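N-acyl-D-glutamate deacylase (PDB 3GIP) catalyses the hydrolysis of N-acyl-D-glutamate to D-glutamate and a carboxylate, as a zinc-binding member of the amidohydrolase superfamily. Local coordinates at residues Phe128-Asp132 with Gln474-Ala478; Gly258-Leu264 with Glu350-Ile354; Ile267-Arg271 with Gln356-Cys360. One frame throughout, in Å; residues are numbered along the deposited sequence.

Interaction 1: residues Phe128-Asp132 with Gln474-Ala478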
ATOM      1  N   PHE A 128      -1.151  14.028 -11.852  1.00 20.35           N
ATOM      2  CA  PHE A 128      -2.568  14.164 -11.548  1.00 19.99           C
ATOM      3  C   PHE A 128      -3.373  14.583 -12.772  1.00 20.57           C
ATOM      4  O   PHE A 128      -4.525  14.181 -12.929  1.00 20.03           O
ATOM      5  CB  PHE A 128      -2.772  15.168 -10.409  1.00 20.01           C
ATOM      6  CG  PHE A 128      -2.422  14.625  -9.048  1.00 21.11           C
ATOM      7  CD1 PHE A 128      -1.965  13.318  -8.898  1.00 21.31           C
ATOM      8  CD2 PHE A 128      -2.569  15.417  -7.914  1.00 22.57           C
ATOM      9  CE1 PHE A 128      -1.663  12.806  -7.635  1.00 22.68           C
ATOM     10  CE2 PHE A 128      -2.269  14.916  -6.648  1.00 23.01           C
ATOM     11  CZ  PHE A 128      -1.815  13.608  -6.509  1.00 22.61           C
ATOM     12  N   ALA A 129      -2.766  15.387 -13.639  1.00 20.92           N
ATOM     13  CA  ALA A 129      -3.441  15.831 -14.854  1.00 22.71           C
ATOM     14  C   ALA A 129      -3.680  14.624 -15.752  1.00 21.61           C
ATOM     15  O   ALA A 129      -4.721  14.515 -16.403  1.00 21.95           O
ATOM     16  CB  ALA A 129      -2.592  16.866 -15.579  1.00 23.14           C
ATOM     17  N   ALA A 130      -2.712  13.714 -15.779  1.00 20.78           N
ATOM     18  CA  ALA A 130      -2.819  12.510 -16.590  1.00 22.16           C
ATOM     19  C   ALA A 130      -3.933  11.624 -16.052  1.00 22.09           C
ATOM     20  O   ALA A 130      -4.691  11.026 -16.819  1.00 22.65           O
ATOM     21  CB  ALA A 130      -1.500  11.754 -16.583  1.00 22.01           C
ATOM     22  N   LEU A 131      -4.029  11.542 -14.727  1.00 22.20           N
ATOM     23  CA  LEU A 131      -5.060  10.735 -14.093  1.00 21.82           C
ATOM     24  C   LEU A 131      -6.453  11.324 -14.311  1.00 22.91           C
ATOM     25  O   LEU A 131      -7.413  10.584 -14.512  1.00 23.39           O
ATOM     26  CB  LEU A 131      -4.773  10.589 -12.594  1.00 21.49           C
ATOM     27  CG  LEU A 131      -3.546   9.749 -12.229  1.00 21.74           C
ATOM     28  CD1 LEU A 131      -3.322   9.791 -10.721  1.00 22.58           C
ATOM     29  CD2 LEU A 131      -3.751   8.317 -12.699  1.00 23.42           C
ATOM     30  N   ASP A 132      -6.569  12.650 -14.279  1.00 23.25           N
ATOM     31  CA  ASP A 132      -7.867  13.288 -14.493  1.00 24.49           C
ATOM     32  C   ASP A 132      -8.369  13.009 -15.907  1.00 24.60           C
ATOM     33  O   ASP A 132      -9.566  12.824 -16.124  1.00 25.51           O
ATOM     34  CB  ASP A 132      -7.789  14.810 -14.301  1.00 24.80           C
ATOM     35  CG  ASP A 132      -7.508  15.217 -12.866  1.00 26.75           C
ATOM     36  OD1 ASP A 132      -8.042  14.580 -11.932  1.00 26.01           O
ATOM     37  OD2 ASP A 132      -6.763  16.200 -12.674  1.00 27.63           O
ATOM     38  N   GLN A 474     -11.218   8.455  -8.629  1.00 19.30           N
ATOM     39  CA  GLN A 474     -10.906   9.872  -8.510  1.00 19.25           C
ATOM     40  C   GLN A 474      -9.518  10.073  -7.930  1.00 19.45           C
ATOM     41  O   GLN A 474      -9.021   9.234  -7.178  1.00 18.49           O
ATOM     42  CB  GLN A 474     -11.904  10.571  -7.584  1.00 21.39           C
ATOM     43  CG  GLN A 474     -13.308  10.741  -8.130  1.00 23.71           C
ATOM     44  CD  GLN A 474     -14.231  11.393  -7.115  1.00 25.87           C
ATOM     45  OE1 GLN A 474     -13.833  12.320  -6.408  1.00 28.11           O
ATOM     46  NE2 GLN A 474     -15.469  10.917  -7.044  1.00 27.74           N
ATOM     47  N   VAL A 475      -8.886  11.183  -8.291  1.00 18.49           N
ATOM     48  CA  VAL A 475      -7.584  11.503  -7.733  1.00 19.20           C
ATOM     49  C   VAL A 475      -7.935  12.160  -6.407  1.00 19.85           C
ATOM     50  O   VAL A 475      -8.651  13.160  -6.377  1.00 20.17           O
ATOM     51  CB  VAL A 475      -6.811  12.508  -8.606  1.00 19.01           C
ATOM     52  CG1 VAL A 475      -5.540  12.945  -7.889  1.00 18.46           C
ATOM     53  CG2 VAL A 475      -6.471  11.879  -9.940  1.00 20.56           C
ATOM     54  N   LEU A 476      -7.454  11.591  -5.309  1.00 18.23           N
ATOM     55  CA  LEU A 476      -7.757  12.147  -3.998  1.00 18.80           C
ATOM     56  C   LEU A 476      -6.748  13.225  -3.618  1.00 19.14           C
ATOM     57  O   LEU A 476      -5.771  12.964  -2.916  1.00 19.66           O
ATOM     58  CB  LEU A 476      -7.778  11.032  -2.948  1.00 17.46           C
ATOM     59  CG  LEU A 476      -8.666   9.832  -3.307  1.00 16.89           C
ATOM     60  CD1 LEU A 476      -8.714   8.871  -2.126  1.00 17.31           C
ATOM     61  CD2 LEU A 476     -10.077  10.303  -3.668  1.00 16.76           C
ATOM     62  N   ARG A 477      -6.991  14.441  -4.097  1.00 19.67           N
ATOM     63  CA  ARG A 477      -6.114  15.569  -3.811  1.00 20.99           C
ATOM     64  C   ARG A 477      -6.294  16.057  -2.380  1.00 20.39           C
ATOM     65  O   ARG A 477      -7.398  16.436  -1.978  1.00 20.21           O
ATOM     66  CB  ARG A 477      -6.401  16.722  -4.773  1.00 21.11           C
ATOM     67  CG  ARG A 477      -6.012  16.466  -6.221  1.00 22.73           C
ATOM     68  CD  ARG A 477      -6.219  17.736  -7.041  1.00 24.17           C
ATOM     69  NE  ARG A 477      -5.641  17.665  -8.381  1.00 25.58           N
ATOM     70  CZ  ARG A 477      -6.170  17.000  -9.404  1.00 25.40           C
ATOM     71  NH1 ARG A 477      -7.306  16.329  -9.260  1.00 26.21           N
ATOM     72  NH2 ARG A 477      -5.561  17.019 -10.582  1.00 27.81           N
ATOM     73  N   ALA A 478      -5.206  16.052  -1.617  1.00 19.47           N
ATOM     74  CA  ALA A 478      -5.242  16.502  -0.234  1.00 22.14           C
ATOM     75  C   ALA A 478      -5.303  18.028  -0.193  1.00 23.43           C
ATOM     76  O   ALA A 478      -4.860  18.657  -1.176  1.00 24.70           O
ATOM     77  CB  ALA A 478      -4.000  16.007   0.505  1.00 20.62           C
TER
HETATM   78  O   HOH W   1      -9.602  12.897 -10.580  1.00 31.41           O
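Phe128 and Val475 bring the two backbones nearest each other, their CA atoms 6.8 Å apart, where the irregular C-terminal tail, residues 474-478, passes helix 124-133. This helix precedes strand 139-145 of the TIM-barrel amidohydrolase fold, so the contact ties the last modelled residues of the chain to the barrel. The tail bends in an inverse gamma turn centred on Leu476, and Gln474 and Leu476 make backbone hydrogen bonds with Val140.

Val475 faces the helix and divides its two methyls between neighbours. With CG1 anti to the backbone N (chi1 173°), that methyl sits over the centre of the Phe128 ring, 3.6 Å from the centroid and almost on the ring normal, a CH-pi contact. CG2 turns instead to Leu131 and comes 3.4 Å from Leu131 CB, a close fit for two carbons.

Arg477 runs past Phe128 in the opposite direction, its chain extended from CG to NE. The guanidinium stands steeply to the aromatic ring, with the planes 78° apart, while NH2 approaches Phe128 CB. The end of Arg477 meets Asp132 in an end-on, two-pronged salt bridge: NH2 bonds to OD2 and NH1 to OD1, each nitrogen using the syn lone pair of a different oxygen. Carboxylate and guanidinium lie nearly coplanar, which keeps both N-H groups directed at their acceptors and should limit rotation of either group. Arg477 NH1 to Asp132 OD1 spans 3.3 Å; Arg477 NH2 to Asp132 OD2 is modelled at 2.5 Å, short enough that the exact value is doubtful. A water completes the join: it donates to Asp132 OD1 at 2.7 Å and accepts from the backbone N of Val475 at 2.9 Å.

Interaction 2: residues Gly258-Leu264 with Glu350-Ile354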
ATOM      1  N   GLY A 258      10.454 -11.530  17.061  1.00 14.89           N
ATOM      2  CA  GLY A 258       9.995 -11.131  18.377  1.00 14.71           C
ATOM      3  C   GLY A 258      10.346  -9.707  18.757  1.00 15.96           C
ATOM      4  O   GLY A 258       9.808  -9.167  19.726  1.00 17.21           O
ATOM      5  N   ARG A 259      11.242  -9.087  17.994  1.00 14.50           N
ATOM      6  CA  ARG A 259      11.656  -7.725  18.299  1.00 14.83           C
ATOM      7  C   ARG A 259      10.569  -6.679  18.091  1.00 14.92           C
ATOM      8  O   ARG A 259      10.757  -5.516  18.447  1.00 15.03           O
ATOM      9  CB  ARG A 259      12.910  -7.364  17.494  1.00 16.01           C
ATOM     10  CG  ARG A 259      14.130  -8.189  17.903  1.00 18.44           C
ATOM     11  CD  ARG A 259      15.379  -7.811  17.128  1.00 20.93           C
ATOM     12  NE  ARG A 259      15.839  -6.461  17.439  1.00 25.52           N
ATOM     13  CZ  ARG A 259      16.915  -5.905  16.893  1.00 27.77           C
ATOM     14  NH1 ARG A 259      17.636  -6.587  16.014  1.00 27.99           N
ATOM     15  NH2 ARG A 259      17.269  -4.669  17.220  1.00 29.42           N
ATOM     16  N   SER A 260       9.430  -7.079  17.531  1.00 14.87           N
ATOM     17  CA  SER A 260       8.345  -6.127  17.330  1.00 15.44           C
ATOM     18  C   SER A 260       7.755  -5.745  18.685  1.00 15.38           C
ATOM     19  O   SER A 260       7.048  -4.748  18.811  1.00 15.71           O
ATOM     20  CB  SER A 260       7.258  -6.713  16.419  1.00 16.18           C
ATOM     21  OG  SER A 260       6.674  -7.872  16.985  1.00 17.90           O
ATOM     22  N   ARG A 261       8.038  -6.537  19.712  1.00 16.79           N
ATOM     23  CA  ARG A 261       7.522  -6.188  21.023  1.00 16.30           C
ATOM     24  C   ARG A 261       8.188  -4.876  21.418  1.00 16.31           C
ATOM     25  O   ARG A 261       7.549  -3.985  21.973  1.00 15.85           O
ATOM     26  CB  ARG A 261       7.813  -7.310  22.024  1.00 19.14           C
ATOM     27  CG  ARG A 261       7.154  -8.610  21.581  1.00 25.07           C
ATOM     28  CD  ARG A 261       7.079  -9.682  22.650  1.00 29.27           C
ATOM     29  NE  ARG A 261       6.336 -10.834  22.141  1.00 33.39           N
ATOM     30  CZ  ARG A 261       5.995 -11.897  22.859  1.00 36.22           C
ATOM     31  NH1 ARG A 261       6.327 -11.973  24.142  1.00 37.90           N
ATOM     32  NH2 ARG A 261       5.313 -12.886  22.291  1.00 36.44           N
ATOM     33  N   ALA A 262       9.468  -4.746  21.080  1.00 15.22           N
ATOM     34  CA  ALA A 262      10.219  -3.536  21.387  1.00 15.58           C
ATOM     35  C   ALA A 262       9.857  -2.375  20.459  1.00 14.31           C
ATOM     36  O   ALA A 262       9.692  -1.241  20.917  1.00 14.63           O
ATOM     37  CB  ALA A 262      11.714  -3.818  21.303  1.00 15.39           C
ATOM     38  N   THR A 263       9.729  -2.646  19.161  1.00 14.23           N
ATOM     39  CA  THR A 263       9.402  -1.577  18.218  1.00 13.80           C
ATOM     40  C   THR A 263       8.000  -1.028  18.442  1.00 14.72           C
ATOM     41  O   THR A 263       7.776   0.180  18.356  1.00 15.17           O
ATOM     42  CB  THR A 263       9.522  -2.042  16.750  1.00 12.52           C
ATOM     43  OG1 THR A 263       8.651  -3.156  16.525  1.00 14.08           O
ATOM     44  CG2 THR A 263      10.958  -2.436  16.428  1.00 14.60           C
ATOM     45  N   LEU A 264       7.050  -1.916  18.719  1.00 13.89           N
ATOM     46  CA  LEU A 264       5.679  -1.489  18.968  1.00 13.98           C
ATOM     47  C   LEU A 264       5.599  -0.721  20.285  1.00 14.59           C
ATOM     48  O   LEU A 264       4.775   0.181  20.436  1.00 14.56           O
ATOM     49  CB  LEU A 264       4.743  -2.700  18.996  1.00 14.06           C
ATOM     50  CG  LEU A 264       4.606  -3.414  17.647  1.00 15.21           C
ATOM     51  CD1 LEU A 264       3.765  -4.673  17.823  1.00 16.11           C
ATOM     52  CD2 LEU A 264       3.975  -2.477  16.622  1.00 14.54           C
ATOM     53  N   GLU A 350       4.375 -13.507  14.462  1.00 12.85           N
ATOM     54  CA  GLU A 350       4.736 -12.121  14.725  1.00 11.37           C
ATOM     55  C   GLU A 350       3.978 -11.189  13.782  1.00 11.12           C
ATOM     56  O   GLU A 350       3.541 -10.112  14.191  1.00 11.59           O
ATOM     57  CB  GLU A 350       6.245 -11.914  14.566  1.00 13.01           C
ATOM     58  CG  GLU A 350       6.687 -10.474  14.788  1.00 13.17           C
ATOM     59  CD  GLU A 350       8.114 -10.380  15.278  1.00 14.64           C
ATOM     60  OE1 GLU A 350       8.985 -11.050  14.690  1.00 15.63           O
ATOM     61  OE2 GLU A 350       8.363  -9.635  16.249  1.00 15.33           O
ATOM     62  N   VAL A 351       3.836 -11.595  12.522  1.00 12.04           N
ATOM     63  CA  VAL A 351       3.100 -10.787  11.556  1.00 11.71           C
ATOM     64  C   VAL A 351       1.703 -10.565  12.120  1.00 12.74           C
ATOM     65  O   VAL A 351       1.160  -9.460  12.073  1.00 12.30           O
ATOM     66  CB  VAL A 351       2.962 -11.503  10.196  1.00 11.96           C
ATOM     67  CG1 VAL A 351       2.142 -10.647   9.244  1.00 12.63           C
ATOM     68  CG2 VAL A 351       4.337 -11.783   9.606  1.00 11.35           C
ATOM     69  N   LYS A 352       1.124 -11.632  12.662  1.00 12.78           N
ATOM     70  CA  LYS A 352      -0.206 -11.567  13.243  1.00 12.64           C
ATOM     71  C   LYS A 352      -0.265 -10.641  14.457  1.00 12.60           C
ATOM     72  O   LYS A 352      -1.226  -9.884  14.614  1.00 12.46           O
ATOM     73  CB  LYS A 352      -0.674 -12.979  13.623  1.00 12.34           C
ATOM     74  CG  LYS A 352      -0.988 -13.859  12.418  1.00 13.55           C
ATOM     75  CD  LYS A 352      -1.373 -15.272  12.846  1.00 15.63           C
ATOM     76  CE  LYS A 352      -1.917 -16.073  11.679  1.00 17.79           C
ATOM     77  NZ  LYS A 352      -2.204 -17.484  12.069  1.00 19.52           N
ATOM     78  N   ARG A 353       0.754 -10.691  15.317  1.00 11.94           N
ATOM     79  CA  ARG A 353       0.771  -9.827  16.497  1.00 12.32           C
ATOM     80  C   ARG A 353       0.876  -8.359  16.100  1.00 12.83           C
ATOM     81  O   ARG A 353       0.264  -7.489  16.723  1.00 12.85           O
ATOM     82  CB  ARG A 353       1.943 -10.172  17.421  1.00 13.88           C
ATOM     83  CG  ARG A 353       1.839 -11.517  18.113  1.00 18.54           C
ATOM     84  CD  ARG A 353       2.764 -11.562  19.328  1.00 20.63           C
ATOM     85  NE  ARG A 353       4.177 -11.408  18.979  1.00 21.63           N
ATOM     86  CZ  ARG A 353       4.947 -12.387  18.509  1.00 22.78           C
ATOM     87  NH1 ARG A 353       4.445 -13.600  18.331  1.00 20.51           N
ATOM     88  NH2 ARG A 353       6.221 -12.156  18.215  1.00 22.37           N
ATOM     89  N   ILE A 354       1.669  -8.085  15.070  1.00 12.43           N
ATOM     90  CA  ILE A 354       1.840  -6.718  14.600  1.00 11.96           C
ATOM     91  C   ILE A 354       0.509  -6.211  14.057  1.00 12.32           C
ATOM     92  O   ILE A 354       0.114  -5.077  14.330  1.00 12.09           O
ATOM     93  CB  ILE A 354       2.923  -6.642  13.502  1.00 12.01           C
ATOM     94  CG1 ILE A 354       4.282  -6.991  14.113  1.00 10.97           C
ATOM     95  CG2 ILE A 354       2.959  -5.238  12.890  1.00 11.93           C
ATOM     96  CD1 ILE A 354       5.399  -7.128  13.099  1.00 12.49           C
TER
HETATM   97  O   HOH W   2       4.933  -8.660  18.990  1.00 23.03           O
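Glu350 reaches from helix 348-356 to Ser260 and Gly258, where helix 260-272 gets under way; the two short helical segments run nearly parallel, 11.0 Å apart between axes. A chi1 of 178° sends the Glu350 chain toward the other segment. Glu350 OE1 takes the Gly258 N-H at 2.8 Å, from the syn side but tilted out of the carboxylate plane. Glu350 OE2 accepts twice from Ser260: the hydroxyl OG donates to the anti lone pair at 2.6 Å, and the backbone N bonds at 3.1 Å.

Arg353, one turn on, forms a long salt bridge with Glu350 (Arg353 NH2 to Glu350 OE2, 3.8 Å). Its guanidinium has Glu350 CA over one face and Arg261 NH2 over the centre of the opposite face, 3.8 Å above the plane; the two guanidinium planes are almost perpendicular. Arg353 NE also gives a hydrogen bond to a water that donates in turn to Ser260 OG. Next to these polar groups, Ile354 CG1 packs on Ser260 CB at 3.8 Å.

Three hydrogen bonds on one carboxylate, beside two arginines and a helix N-terminus, would favour the ionised form of Glu350, whose negative charge should ease the close approach of Arg261 and Arg353.

Interaction 3: residues Ile267-Arg271 with Gln356-Cys360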
ATOM      1  N   ILE A 267       6.735   2.664  19.442  1.00 14.82           N
ATOM      2  CA  ILE A 267       5.665   3.321  18.704  1.00 14.41           C
ATOM      3  C   ILE A 267       4.608   3.804  19.695  1.00 15.20           C
ATOM      4  O   ILE A 267       4.108   4.924  19.589  1.00 16.35           O
ATOM      5  CB  ILE A 267       5.047   2.342  17.684  1.00 14.32           C
ATOM      6  CG1 ILE A 267       6.027   2.153  16.521  1.00 14.50           C
ATOM      7  CG2 ILE A 267       3.694   2.847  17.203  1.00 13.89           C
ATOM      8  CD1 ILE A 267       5.616   1.098  15.512  1.00 14.93           C
ATOM      9  N   ASP A 268       4.278   2.963  20.669  1.00 15.62           N
ATOM     10  CA  ASP A 268       3.289   3.336  21.673  1.00 15.12           C
ATOM     11  C   ASP A 268       3.752   4.531  22.496  1.00 16.23           C
ATOM     12  O   ASP A 268       2.957   5.415  22.808  1.00 16.48           O
ATOM     13  CB  ASP A 268       2.985   2.151  22.595  1.00 15.06           C
ATOM     14  CG  ASP A 268       2.108   1.108  21.928  1.00 15.48           C
ATOM     15  OD1 ASP A 268       1.514   1.411  20.870  1.00 15.39           O
ATOM     16  OD2 ASP A 268       1.994  -0.012  22.470  1.00 14.69           O
ATOM     17  N   ARG A 269       5.035   4.569  22.850  1.00 16.18           N
ATOM     18  CA  ARG A 269       5.549   5.690  23.630  1.00 18.16           C
ATOM     19  C   ARG A 269       5.422   6.985  22.837  1.00 18.68           C
ATOM     20  O   ARG A 269       5.127   8.042  23.398  1.00 19.93           O
ATOM     21  CB  ARG A 269       7.013   5.461  24.022  1.00 19.27           C
ATOM     22  CG  ARG A 269       7.211   4.385  25.085  1.00 22.58           C
ATOM     23  CD  ARG A 269       8.612   4.446  25.694  1.00 24.92           C
ATOM     24  NE  ARG A 269       9.661   4.010  24.773  1.00 26.59           N
ATOM     25  CZ  ARG A 269       9.904   2.740  24.456  1.00 27.75           C
ATOM     26  NH1 ARG A 269       9.172   1.769  24.986  1.00 27.66           N
ATOM     27  NH2 ARG A 269      10.885   2.441  23.615  1.00 26.85           N
ATOM     28  N   ALA A 270       5.634   6.897  21.528  1.00 18.84           N
ATOM     29  CA  ALA A 270       5.543   8.071  20.667  1.00 18.12           C
ATOM     30  C   ALA A 270       4.113   8.584  20.523  1.00 19.46           C
ATOM     31  O   ALA A 270       3.874   9.792  20.587  1.00 19.42           O
ATOM     32  CB  ALA A 270       6.120   7.757  19.291  1.00 18.96           C
ATOM     33  N   ARG A 271       3.159   7.677  20.329  1.00 19.02           N
ATOM     34  CA  ARG A 271       1.774   8.102  20.164  1.00 18.88           C
ATOM     35  C   ARG A 271       1.153   8.559  21.479  1.00 20.09           C
ATOM     36  O   ARG A 271       0.205   9.342  21.482  1.00 20.37           O
ATOM     37  CB  ARG A 271       0.936   6.995  19.492  1.00 19.81           C
ATOM     38  CG  ARG A 271       0.701   5.715  20.278  1.00 19.43           C
ATOM     39  CD  ARG A 271       0.342   4.583  19.304  1.00 18.64           C
ATOM     40  NE  ARG A 271      -0.178   3.384  19.962  1.00 17.55           N
ATOM     41  CZ  ARG A 271      -1.457   3.191  20.268  1.00 16.93           C
ATOM     42  NH1 ARG A 271      -2.364   4.119  19.972  1.00 16.36           N
ATOM     43  NH2 ARG A 271      -1.832   2.063  20.867  1.00 18.01           N
ATOM     44  N   GLN A 356      -2.353  -6.996  15.005  1.00 12.22           N
ATOM     45  CA  GLN A 356      -3.255  -6.732  16.117  1.00 13.35           C
ATOM     46  C   GLN A 356      -3.048  -5.362  16.752  1.00 13.64           C
ATOM     47  O   GLN A 356      -3.917  -4.878  17.474  1.00 13.27           O
ATOM     48  CB  GLN A 356      -3.118  -7.824  17.178  1.00 14.60           C
ATOM     49  CG  GLN A 356      -3.715  -9.145  16.744  1.00 15.35           C
ATOM     50  CD  GLN A 356      -3.599 -10.213  17.810  1.00 16.68           C
ATOM     51  OE1 GLN A 356      -2.501 -10.532  18.263  1.00 17.57           O
ATOM     52  NE2 GLN A 356      -4.734 -10.772  18.216  1.00 18.91           N
ATOM     53  N   HIS A 357      -1.906  -4.731  16.494  1.00 12.82           N
ATOM     54  CA  HIS A 357      -1.666  -3.417  17.076  1.00 12.39           C
ATOM     55  C   HIS A 357      -2.802  -2.489  16.644  1.00 12.68           C
ATOM     56  O   HIS A 357      -3.193  -2.481  15.478  1.00 12.31           O
ATOM     57  CB  HIS A 357      -0.318  -2.858  16.620  1.00 12.04           C
ATOM     58  CG  HIS A 357       0.046  -1.568  17.284  1.00 13.02           C
ATOM     59  ND1 HIS A 357      -0.531  -0.365  16.935  1.00 12.99           N
ATOM     60  CD2 HIS A 357       0.869  -1.303  18.326  1.00 12.82           C
ATOM     61  CE1 HIS A 357      -0.081   0.584  17.735  1.00 13.31           C
ATOM     62  NE2 HIS A 357       0.769   0.041  18.590  1.00 13.00           N
ATOM     63  N   PRO A 358      -3.341  -1.693  17.583  1.00 12.61           N
ATOM     64  CA  PRO A 358      -4.444  -0.766  17.311  1.00 13.25           C
ATOM     65  C   PRO A 358      -4.289   0.184  16.126  1.00 12.34           C
ATOM     66  O   PRO A 358      -5.286   0.613  15.541  1.00 12.84           O
ATOM     67  CB  PRO A 358      -4.591  -0.008  18.632  1.00 13.87           C
ATOM     68  CG  PRO A 358      -4.174  -1.022  19.652  1.00 15.49           C
ATOM     69  CD  PRO A 358      -2.946  -1.627  19.002  1.00 13.12           C
ATOM     70  N   CYS A 359      -3.054   0.519  15.765  1.00 12.07           N
ATOM     71  CA  CYS A 359      -2.847   1.443  14.654  1.00 12.16           C
ATOM     72  C   CYS A 359      -2.357   0.767  13.385  1.00 12.40           C
ATOM     73  O   CYS A 359      -1.837   1.432  12.488  1.00 12.60           O
ATOM     74  CB  CYS A 359      -1.858   2.535  15.057  1.00 11.67           C
ATOM     75  SG  CYS A 359      -2.418   3.521  16.467  1.00 15.14           S
ATOM     76  N   CYS A 360      -2.532  -0.548  13.294  1.00 11.73           N
ATOM     77  CA  CYS A 360      -2.068  -1.262  12.113  1.00 12.62           C
ATOM     78  C   CYS A 360      -3.120  -1.389  11.020  1.00 12.02           C
ATOM     79  O   CYS A 360      -4.200  -1.941  11.227  1.00 12.71           O
ATOM     80  CB  CYS A 360      -1.559  -2.662  12.485  1.00 11.04           C
ATOM     81  SG  CYS A 360      -0.571  -3.416  11.167  1.00 12.44           S
TER
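The His357 imidazole meets Asp268 OD1 at its edge, near the ring plane, and Arg271 NE also lies near that plane; one face of the ring is overlaid by CD of its neighbour Pro358. The Arg271 guanidinium is steeply inclined to the imidazole, at 68°. Over one of its faces sit His357 CE1 and Cys359 SG, the sulfur 3.6 Å from Arg271 NH1, while Asp268 OD1 lies in plane at its edge.

That single carboxylate oxygen is the hub. His357 NE2 donates to Asp268 OD1 at 2.8 Å from the syn side, and Arg271 NE donates to the same atom at 2.8 Å from the anti side, the two arriving from opposite faces of the carboxylate plane. The arginine bond, at 171°, is nearly straight and forms a salt bridge within one turn of helix. Across the imidazole, His357 ND1 accepts the backbone N-H of Cys359 at 2.9 Å, so both ring nitrogens are engaged and the rotation of the ring is fixed. This pattern fits a proton on NE2 and a lone pair on ND1.

His357 also opens a type I turn ending at Cys360, which leads from helix 348-356 into strand 360-362. The His-carboxylate hydrogen bond joins an alpha-to-beta loop of the TIM barrel to the neighbouring barrel helix, 260-272, at the end of the barrel opposite the C-terminal strand ends; amidohydrolase active sites lie at those C-terminal ends.

Interactions 2 and 3 are neighbours, their centres 11 Å apart, and both join helix 260-272 to the 348-362 region: interaction 2 near the start of the helix, interaction 3 further along it. Leu264 CD2 packs on His357 CD2 at 3.7 Å, linking them. Interaction 1 lies apart, on the opposite side of the chain's centre from interaction 2, and fastens the C-terminal tail to another barrel helix. All three are partly buried, each combining buried side chains with more exposed charged ones. Acid side chains organise each differently: two oxygens share one arginine in interaction 1, backbone and hydroxyl donors meet a glutamate in interaction 2, and one aspartate oxygen serves histidine and arginine in interaction 3.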